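Local coordinates for glycine betaine, L-proline ABC transporter, glycine/betaine/L-proline-binding protein (ProX) (Borrelia burgdorferi, PDB 3TMG) that binds glycine betaine and probably delivers it to a membrane ABC transporter for uptake into the cell, at residues Ser17-Tyr22 and Lys64-Val69; Phe88-Ala93 and Ser208-Val213; Lys126-Asp131 and Glu175-Pro180. All coordinates share one frame; numbering follows the deposited sequence. Where two conformers were deposited one is given.

Contact 1 of 3, residues Ser17-Tyr22 and Lys64-Val69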
loop_
_atom_site.group_PDB
_atom_site.type_symbol
_atom_site.label_atom_id
_atom_site.label_comp_id
_atom_site.label_asym_id
_atom_site.label_seq_id
_atom_site.Cartn_x
_atom_site.Cartn_y
_atom_site.Cartn_z
ATOM N N SER A 17 21.168 -5.676 -13.132
ATOM C CA SER A 17 20.589 -5.791 -11.811
ATOM C C SER A 17 19.643 -4.623 -11.524
ATOM O O SER A 17 19.945 -3.493 -11.836
ATOM C CB SER A 17 21.739 -5.779 -10.784
ATOM O OG SER A 17 21.272 -5.495 -9.452
ATOM N N VAL A 18 18.495 -4.913 -10.928
ATOM C CA VAL A 18 17.645 -3.869 -10.323
ATOM C C VAL A 18 17.086 -4.429 -9.002
ATOM O O VAL A 18 16.816 -5.634 -8.881
ATOM C CB VAL A 18 16.555 -3.369 -11.290
ATOM C CG1 VAL A 18 15.595 -4.505 -11.620
ATOM C CG2 VAL A 18 15.812 -2.148 -10.732
ATOM N N LYS A 19 16.968 -3.539 -8.019
ATOM C CA LYS A 19 16.518 -3.863 -6.675
ATOM C C LYS A 19 15.300 -3.022 -6.311
ATOM O O LYS A 19 15.379 -1.794 -6.319
ATOM C CB LYS A 19 17.668 -3.591 -5.701
ATOM C CG LYS A 19 18.848 -4.533 -5.937
ATOM C CD LYS A 19 19.989 -4.291 -4.963
ATOM C CE LYS A 19 21.144 -5.233 -5.295
ATOM N NZ LYS A 19 22.321 -4.843 -4.489
ATOM N N ILE A 20 14.187 -3.669 -5.964
ATOM C CA ILE A 20 12.973 -2.941 -5.570
ATOM C C ILE A 20 12.641 -3.274 -4.109
ATOM O O ILE A 20 12.529 -4.452 -3.768
ATOM C CB ILE A 20 11.739 -3.327 -6.446
ATOM C CG1 ILE A 20 12.139 -3.543 -7.932
ATOM C CG2 ILE A 20 10.576 -2.319 -6.220
ATOM C CD1 ILE A 20 10.955 -3.884 -8.842
ATOM N N GLY A 21 12.533 -2.245 -3.260
ATOM C CA GLY A 21 12.072 -2.441 -1.858
ATOM C C GLY A 21 10.545 -2.314 -1.771
ATOM O O GLY A 21 9.927 -1.543 -2.526
ATOM N N TYR A 22 9.927 -3.093 -0.881
ATOM C CA TYR A 22 8.485 -3.019 -0.663
ATOM C C TYR A 22 8.176 -3.488 0.749
ATOM O O TYR A 22 9.042 -4.074 1.422
ATOM C CB TYR A 22 7.673 -3.835 -1.697
ATOM C CG TYR A 22 7.794 -5.338 -1.594
ATOM C CD1 TYR A 22 9.024 -5.986 -1.828
ATOM C CD2 TYR A 22 6.679 -6.117 -1.232
ATOM C CE1 TYR A 22 9.148 -7.374 -1.704
ATOM C CE2 TYR A 22 6.788 -7.511 -1.133
ATOM C CZ TYR A 22 8.016 -8.121 -1.388
ATOM O OH TYR A 22 8.130 -9.500 -1.284
ATOM N N LYS A 64 20.712 1.506 -1.481
ATOM C CA LYS A 64 20.887 0.043 -1.398
ATOM C C LYS A 64 19.747 -0.713 -2.109
ATOM O O LYS A 64 19.861 -1.903 -2.384
ATOM C CB LYS A 64 21.008 -0.411 0.057
ATOM C CG LYS A 64 22.364 -0.056 0.624
ATOM C CD LYS A 64 22.318 -0.228 2.120
ATOM C CE LYS A 64 23.645 0.129 2.734
ATOM N NZ LYS A 64 23.312 0.227 4.173
ATOM N N ILE A 65 18.687 0.016 -2.413
ATOM C CA ILE A 65 17.689 -0.399 -3.399
ATOM C C ILE A 65 17.620 0.697 -4.455
ATOM O O ILE A 65 18.037 1.833 -4.203
ATOM C CB ILE A 65 16.285 -0.622 -2.779
ATOM C CG1 ILE A 65 15.743 0.642 -2.067
ATOM C CG2 ILE A 65 16.312 -1.834 -1.841
ATOM C CD1 ILE A 65 14.307 0.486 -1.508
ATOM N N ASP A 66 17.082 0.353 -5.615
ATOM C CA ASP A 66 17.063 1.276 -6.721
ATOM C C ASP A 66 15.767 2.057 -6.722
ATOM O O ASP A 66 15.727 3.181 -7.186
ATOM C CB ASP A 66 17.191 0.499 -8.026
ATOM C CG ASP A 66 18.542 -0.156 -8.171
ATOM O OD1 ASP A 66 19.541 0.552 -7.971
ATOM O OD2 ASP A 66 18.585 -1.356 -8.498
ATOM N N GLY A 67 14.700 1.463 -6.199
ATOM C CA GLY A 67 13.388 2.102 -6.270
ATOM C C GLY A 67 12.354 1.459 -5.364
ATOM O O GLY A 67 12.589 0.373 -4.817
ATOM N N THR A 68 11.242 2.166 -5.148
ATOM C CA THR A 68 10.055 1.589 -4.521
ATOM C C THR A 68 8.847 2.110 -5.283
ATOM O O THR A 68 8.861 3.287 -5.727
ATOM C CB THR A 68 9.951 1.925 -3.011
ATOM O OG1 THR A 68 8.689 1.511 -2.518
ATOM C CG2 THR A 68 10.071 3.455 -2.740
ATOM N N VAL A 69 7.813 1.279 -5.425
ATOM C CA VAL A 69 6.540 1.748 -5.988
ATOM C C VAL A 69 5.475 1.805 -4.863
ATOM O O VAL A 69 4.263 1.750 -5.125
ATOM C CB VAL A 69 6.075 0.905 -7.208
ATOM C CG1 VAL A 69 7.051 1.151 -8.348
ATOM C CG2 VAL A 69 5.987 -0.611 -6.904
HETATM O O HOH W 1 20.859 -2.787 -8.561
HETATM O O HOH W 2 21.642 -3.878 -1.627
HETATM O O HOH W 3 7.648 -1.295 -3.990
#
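Asp66 meets Lys19 with its CG anti to its own carbonyl carbon and beside the backbone N (chi1 -67°), which places CG on the side of Lys19. Ile65 instead holds CG1 between its backbone N and carbonyl carbon (chi1 58°), and an extended chi2 (177°) then puts CD1 against the backbone of Gly21. The result is a clasp on Lys19: its N-H is taken by Asp66 OD2 at 2.8 Å, on the anti side of the carboxylate, while its carbonyl O receives Asp66 N, also at 2.8 Å. A weak bond from Gly67 N leads to that same carbonyl oxygen. Val18 CG2 packs 3.6 Å from Asp66 OD2, and a water shared with Ser17 OG gives OD2 another donor. OD1, for its part, forms a salt bridge with Arg214, which should favour a charged carboxylate.

Further along, Gly21 N donates to Gly67 O at 3.0 Å. Ile65 CD1 lies 3.7 Å from Gly21 CA, and a CB on Gly21 would clash with it, a packing reason for glycine here. A water joins Gly21 O to Val69 N. At the outer end, the extended Lys19 chain lays CD 3.5 Å from Lys64 O, and a second water bridges NZ to that carbonyl.

The segments diverge and share a single bridge, Ile20 with Gly67. Strand 16-22 pairs in parallel with strand 44-50 through Val18, Ile20 and Tyr22, helix 26-41 packs against Val18 and Val69, and helix 53-61 covers Ile65 and Thr68.

Contact 2 of 3, residues Phe88-Ala93 and Ser208-Val213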
loop_
_atom_site.group_PDB
_atom_site.type_symbol
_atom_site.label_atom_id
_atom_site.label_comp_id
_atom_site.label_asym_id
_atom_site.label_seq_id
_atom_site.Cartn_x
_atom_site.Cartn_y
_atom_site.Cartn_z
ATOM N N PHE A 88 16.232 11.066 -2.202
ATOM C CA PHE A 88 15.642 10.234 -3.248
ATOM C C PHE A 88 14.969 11.111 -4.303
ATOM O O PHE A 88 14.866 12.340 -4.125
ATOM C CB PHE A 88 14.670 9.181 -2.652
ATOM C CG PHE A 88 13.554 9.759 -1.802
ATOM C CD1 PHE A 88 12.518 10.496 -2.372
ATOM C CD2 PHE A 88 13.511 9.510 -0.436
ATOM C CE1 PHE A 88 11.489 11.040 -1.586
ATOM C CE2 PHE A 88 12.470 10.012 0.362
ATOM C CZ PHE A 88 11.447 10.783 -0.212
ATOM N N VAL A 89 14.546 10.512 -5.410
ATOM C CA VAL A 89 13.828 11.278 -6.447
ATOM C C VAL A 89 12.386 10.787 -6.508
ATOM O O VAL A 89 12.158 9.597 -6.681
ATOM C CB VAL A 89 14.437 11.111 -7.864
ATOM C CG1 VAL A 89 13.745 12.065 -8.828
ATOM C CG2 VAL A 89 15.931 11.407 -7.862
ATOM N N ASP A 90 11.430 11.699 -6.375
ATOM C CA ASP A 90 10.026 11.326 -6.410
ATOM C C ASP A 90 9.563 11.472 -7.856
ATOM O O ASP A 90 9.523 12.600 -8.370
ATOM C CB ASP A 90 9.245 12.278 -5.501
ATOM C CG ASP A 90 7.752 11.905 -5.365
ATOM O OD1 ASP A 90 7.186 11.199 -6.239
ATOM O OD2 ASP A 90 7.142 12.326 -4.338
ATOM N N LEU A 91 9.199 10.368 -8.508
ATOM C CA LEU A 91 8.909 10.440 -9.954
ATOM C C LEU A 91 7.461 10.820 -10.276
ATOM O O LEU A 91 7.139 11.091 -11.434
ATOM C CB LEU A 91 9.283 9.146 -10.665
ATOM C CG LEU A 91 10.729 8.686 -10.509
ATOM C CD1 LEU A 91 11.001 7.412 -11.317
ATOM C CD2 LEU A 91 11.709 9.796 -10.876
ATOM N N GLY A 92 6.610 10.874 -9.247
ATOM C CA GLY A 92 5.173 11.100 -9.438
ATOM C C GLY A 92 4.364 9.893 -9.023
ATOM O O GLY A 92 4.921 8.982 -8.415
ATOM N N ALA A 93 3.066 9.866 -9.370
ATOM C CA ALA A 93 2.142 8.842 -8.861
ATOM C C ALA A 93 2.167 7.664 -9.803
ATOM O O ALA A 93 2.176 7.860 -11.025
ATOM C CB ALA A 93 0.702 9.392 -8.776
ATOM N N SER A 208 -2.318 9.501 -3.270
ATOM C CA SER A 208 -1.824 8.645 -4.350
ATOM C C SER A 208 -0.632 7.822 -3.870
ATOM O O SER A 208 -0.103 8.077 -2.762
ATOM C CB SER A 208 -1.555 9.506 -5.591
ATOM O OG SER A 208 -0.411 10.253 -5.326
ATOM N N VAL A 209 -0.234 6.843 -4.657
ATOM C CA VAL A 209 0.964 6.048 -4.311
ATOM C C VAL A 209 2.008 6.498 -5.309
ATOM O O VAL A 209 1.716 6.543 -6.524
ATOM C CB VAL A 209 0.695 4.537 -4.458
ATOM C CG1 VAL A 209 1.864 3.685 -3.926
ATOM C CG2 VAL A 209 -0.621 4.154 -3.731
ATOM N N HIS A 210 3.197 6.828 -4.812
ATOM C CA HIS A 210 4.250 7.318 -5.689
ATOM C C HIS A 210 5.366 6.349 -5.872
ATOM O O HIS A 210 5.498 5.384 -5.110
ATOM C CB HIS A 210 4.816 8.667 -5.173
ATOM C CG HIS A 210 3.914 9.853 -5.466
ATOM N ND1 HIS A 210 4.401 11.074 -5.846
ATOM C CD2 HIS A 210 2.551 9.992 -5.371
ATOM C CE1 HIS A 210 3.387 11.935 -6.017
ATOM N NE2 HIS A 210 2.243 11.280 -5.759
ATOM N N THR A 211 6.144 6.596 -6.925
ATOM C CA THR A 211 7.300 5.784 -7.249
ATOM C C THR A 211 8.512 6.667 -6.903
ATOM O O THR A 211 8.617 7.807 -7.370
ATOM C CB THR A 211 7.327 5.445 -8.763
ATOM O OG1 THR A 211 6.218 4.576 -9.072
ATOM C CG2 THR A 211 8.645 4.707 -9.119
ATOM N N LEU A 212 9.382 6.162 -6.038
ATOM C CA LEU A 212 10.607 6.878 -5.708
ATOM C C LEU A 212 11.798 6.056 -6.154
ATOM O O LEU A 212 11.782 4.821 -6.043
ATOM C CB LEU A 212 10.718 7.143 -4.209
ATOM C CG LEU A 212 9.439 7.536 -3.476
ATOM C CD1 LEU A 212 9.659 7.533 -1.966
ATOM C CD2 LEU A 212 8.868 8.886 -3.925
ATOM N N VAL A 213 12.858 6.728 -6.621
ATOM C CA VAL A 213 14.072 6.018 -7.042
ATOM C C VAL A 213 15.281 6.680 -6.371
ATOM O O VAL A 213 15.220 7.815 -5.915
ATOM C CB VAL A 213 14.253 5.985 -8.589
ATOM C CG1 VAL A 213 13.116 5.253 -9.273
ATOM C CG2 VAL A 213 14.400 7.396 -9.163
#
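An antiparallel ladder with a beta bulge joins Phe88-Ala93, part of the long strand 88-105, to Ser208-Val213. Val89 and Val213 form a hydrogen-bonded pair, with Val89 N 2.8 Å from Val213 O and the return bond nearly as short. At the bulge Leu91 and Gly92 together face Thr211: Leu91 N donates to Thr211 O, and Thr211 N to Gly92 O at 3.1 Å. At the positive phi of Gly92 (114°) a CB would collide with the carbonyl O of Leu91, so glycine fits the backbone here.

Beside it, Asp90 OD1 is gripped twice. Gly92 N reaches it from the anti side, closing an Asx turn, and His210 ND1 donates to its syn lone pair at 2.8 Å, with OD1 almost in the imidazole plane. Carboxylate and ring are turned 75° apart. Tyr81 OH binds the other oxygen, OD2, so both carboxylate oxygens are engaged. One imidazole face is covered by the bulge backbone, with Gly92 C toward the rim and Ala93 N over the centre. Leu91 CD1 packs 3.6 Å from Val213 CG1, whereas Leu212 splits its methyls: CD2 lies 3.5 Å from Asp90 CG, and CD1 sits over one face of Phe88, 4.1 Å from the ring centroid.

Contact 3 of 3, residues Lys126-Asp131 and Glu175-Pro180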
loop_
_atom_site.group_PDB
_atom_site.type_symbol
_atom_site.label_atom_id
_atom_site.label_comp_id
_atom_site.label_asym_id
_atom_site.label_seq_id
_atom_site.Cartn_x
_atom_site.Cartn_y
_atom_site.Cartn_z
ATOM N N LYS A 126 -10.561 -1.403 21.917
ATOM C CA LYS A 126 -9.416 -1.673 21.059
ATOM C C LYS A 126 -9.737 -1.257 19.630
ATOM O O LYS A 126 -10.891 -1.320 19.207
ATOM C CB LYS A 126 -9.057 -3.168 21.059
ATOM C CG LYS A 126 -8.499 -3.693 22.378
ATOM C CD LYS A 126 -8.225 -5.179 22.263
ATOM C CE LYS A 126 -7.532 -5.704 23.495
ATOM N NZ LYS A 126 -7.603 -7.182 23.358
ATOM N N MET A 127 -8.699 -0.822 18.920
ATOM C CA MET A 127 -8.736 -0.657 17.476
ATOM C C MET A 127 -7.684 -1.620 16.940
ATOM O O MET A 127 -6.491 -1.549 17.301
ATOM C CB MET A 127 -8.410 0.774 17.085
ATOM C CG MET A 127 -8.494 1.033 15.574
ATOM S SD MET A 127 -8.386 2.805 15.277
ATOM C CE MET A 127 -8.760 2.818 13.495
ATOM N N ILE A 128 -8.143 -2.560 16.132
ATOM C CA ILE A 128 -7.299 -3.631 15.628
ATOM C C ILE A 128 -6.536 -3.132 14.401
ATOM O O ILE A 128 -7.104 -3.021 13.320
ATOM C CB ILE A 128 -8.154 -4.895 15.316
ATOM C CG1 ILE A 128 -8.943 -5.361 16.557
ATOM C CG2 ILE A 128 -7.301 -6.015 14.727
ATOM C CD1 ILE A 128 -8.072 -5.606 17.799
ATOM N N GLY A 129 -5.239 -2.832 14.577
ATOM C CA GLY A 129 -4.437 -2.156 13.521
ATOM C C GLY A 129 -3.562 -3.101 12.717
ATOM O O GLY A 129 -3.750 -4.308 12.763
ATOM N N ILE A 130 -2.609 -2.549 11.981
ATOM C CA ILE A 130 -1.724 -3.338 11.108
ATOM C C ILE A 130 -0.278 -3.278 11.668
ATOM O O ILE A 130 -0.117 -3.106 12.883
ATOM C CB ILE A 130 -1.840 -2.908 9.617
ATOM C CG1 ILE A 130 -1.440 -1.425 9.435
ATOM C CG2 ILE A 130 -3.260 -3.131 9.077
ATOM C CD1 ILE A 130 -1.279 -1.000 7.978
ATOM N N ASP A 131 0.743 -3.435 10.820
ATOM C CA ASP A 131 2.139 -3.444 11.253
ATOM C C ASP A 131 2.564 -2.146 11.963
ATOM O O ASP A 131 2.290 -1.035 11.452
ATOM C CB ASP A 131 3.112 -3.851 10.100
ATOM C CG ASP A 131 2.832 -3.119 8.729
ATOM O OD1 ASP A 131 1.708 -3.170 8.227
ATOM O OD2 ASP A 131 3.765 -2.530 8.136
ATOM N N GLU A 175 -20.334 -8.608 15.424
ATOM C CA GLU A 175 -19.748 -7.789 16.499
ATOM C C GLU A 175 -19.184 -6.457 15.971
ATOM O O GLU A 175 -18.829 -6.343 14.798
ATOM C CB GLU A 175 -18.644 -8.576 17.224
ATOM N N TRP A 176 -19.123 -5.447 16.834
ATOM C CA TRP A 176 -18.491 -4.194 16.467
ATOM C C TRP A 176 -17.006 -4.404 16.429
ATOM O O TRP A 176 -16.445 -5.101 17.269
ATOM C CB TRP A 176 -18.850 -3.074 17.438
ATOM C CG TRP A 176 -20.319 -2.712 17.455
ATOM C CD1 TRP A 176 -21.399 -3.497 17.049
ATOM C CD2 TRP A 176 -20.915 -1.449 17.907
ATOM N NE1 TRP A 176 -22.587 -2.824 17.210
ATOM C CE2 TRP A 176 -22.367 -1.590 17.726
ATOM C CE3 TRP A 176 -20.410 -0.252 18.428
ATOM C CZ2 TRP A 176 -23.252 -0.571 18.059
ATOM C CZ3 TRP A 176 -21.315 0.774 18.760
ATOM C CH2 TRP A 176 -22.702 0.611 18.586
ATOM N N ILE A 177 -16.363 -3.840 15.424
ATOM C CA ILE A 177 -14.911 -3.809 15.355
ATOM C C ILE A 177 -14.574 -2.489 14.647
ATOM O O ILE A 177 -15.329 -2.026 13.741
ATOM C CB ILE A 177 -14.319 -5.050 14.600
ATOM C CG1 ILE A 177 -12.793 -5.139 14.769
ATOM C CG2 ILE A 177 -14.690 -5.041 13.110
ATOM C CD1 ILE A 177 -12.102 -6.335 14.133
ATOM N N LEU A 178 -13.459 -1.903 15.084
ATOM C CA LEU A 178 -12.850 -0.721 14.482
ATOM C C LEU A 178 -11.440 -1.086 13.981
ATOM O O LEU A 178 -10.611 -1.640 14.760
ATOM C CB LEU A 178 -12.755 0.370 15.548
ATOM C CG LEU A 178 -12.103 1.699 15.169
ATOM C CD1 LEU A 178 -12.876 2.419 14.071
ATOM C CD2 LEU A 178 -11.983 2.544 16.431
ATOM N N VAL A 179 -11.163 -0.802 12.700
ATOM C CA VAL A 179 -9.843 -1.080 12.081
ATOM C C VAL A 179 -9.412 0.126 11.228
ATOM O O VAL A 179 -10.287 0.871 10.771
ATOM C CB VAL A 179 -9.885 -2.341 11.162
ATOM C CG1 VAL A 179 -10.190 -3.633 11.961
ATOM C CG2 VAL A 179 -10.824 -2.150 9.968
ATOM N N PRO A 180 -8.090 0.314 11.014
ATOM C CA PRO A 180 -7.708 1.257 10.004
ATOM C C PRO A 180 -7.728 0.442 8.685
ATOM O O PRO A 180 -7.293 -0.723 8.671
ATOM C CB PRO A 180 -6.294 1.680 10.428
ATOM C CG PRO A 180 -5.749 0.491 11.169
ATOM C CD PRO A 180 -6.928 -0.207 11.788
HETATM O O HOH W 4 -12.234 -3.008 17.462
#
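The peptide plane joining Val179 to Pro180 is met over a face by Met127 and at an edge by Ile128. Over that face lies the Met127 methyl, CE, 3.6 Å from Pro180 N; in the plane, at the edge where the proline ring begins, Ile128 O stands 3.2 Å from Pro180 CD. Met127 gets there by an extended chain, CG anti to the backbone N (chi1 -177°), which also carries CG to within 3.7 Å of Leu178 CG. Gly129 CA, without a side chain, rests 3.6 Å from Pro180 CD.

One direct hydrogen bond crosses, Ile128 N to Leu178 O at 3.0 Å, and a water bridges Lys126 O to Leu178 N. No second backbone bond follows: Pro180 N carries no hydrogen, and buried Ile128 O has no hydrogen-bond partner, only carbons such as Val179 CG1 at 3.4 Å. Ile128 CG1 meets Ile177 CD1 with the two side chains at about a right angle.

Helix 135-146 packs on Met127 and Pro180, helix 160-172 on Ile128 and Ile177. The chain continues to Ile130, whose side chain lies about 4 Å from the bound trimethyl glycine, an arrangement in keeping with periplasmic binding proteins, whose ligands sit at strand ends between two lobes.

Contacts 1 and 2 are neighbours in one lobe: strands 67-73 and 207-214 lie side by side, and Thr68 N is 2.9 Å from Leu212 O, a probable hydrogen bond. Contact 3 lies on the opposite side of the chain's centre, about 31 Å from contact 1 between centres, yet strand 88-105, which opens contact 2, runs on to pair with strand 179-183 of contact 3. Contacts 1 and 3 are buried; contact 2 is only partly so. Their chemistry does not simply follow burial: a carboxylate and waters complete a sparse bridge in contact 1, a bulged antiparallel ladder with a histidine-carboxylate pair marks contact 2, and contact 3 is mostly apolar, alone reaching the ligand pocket.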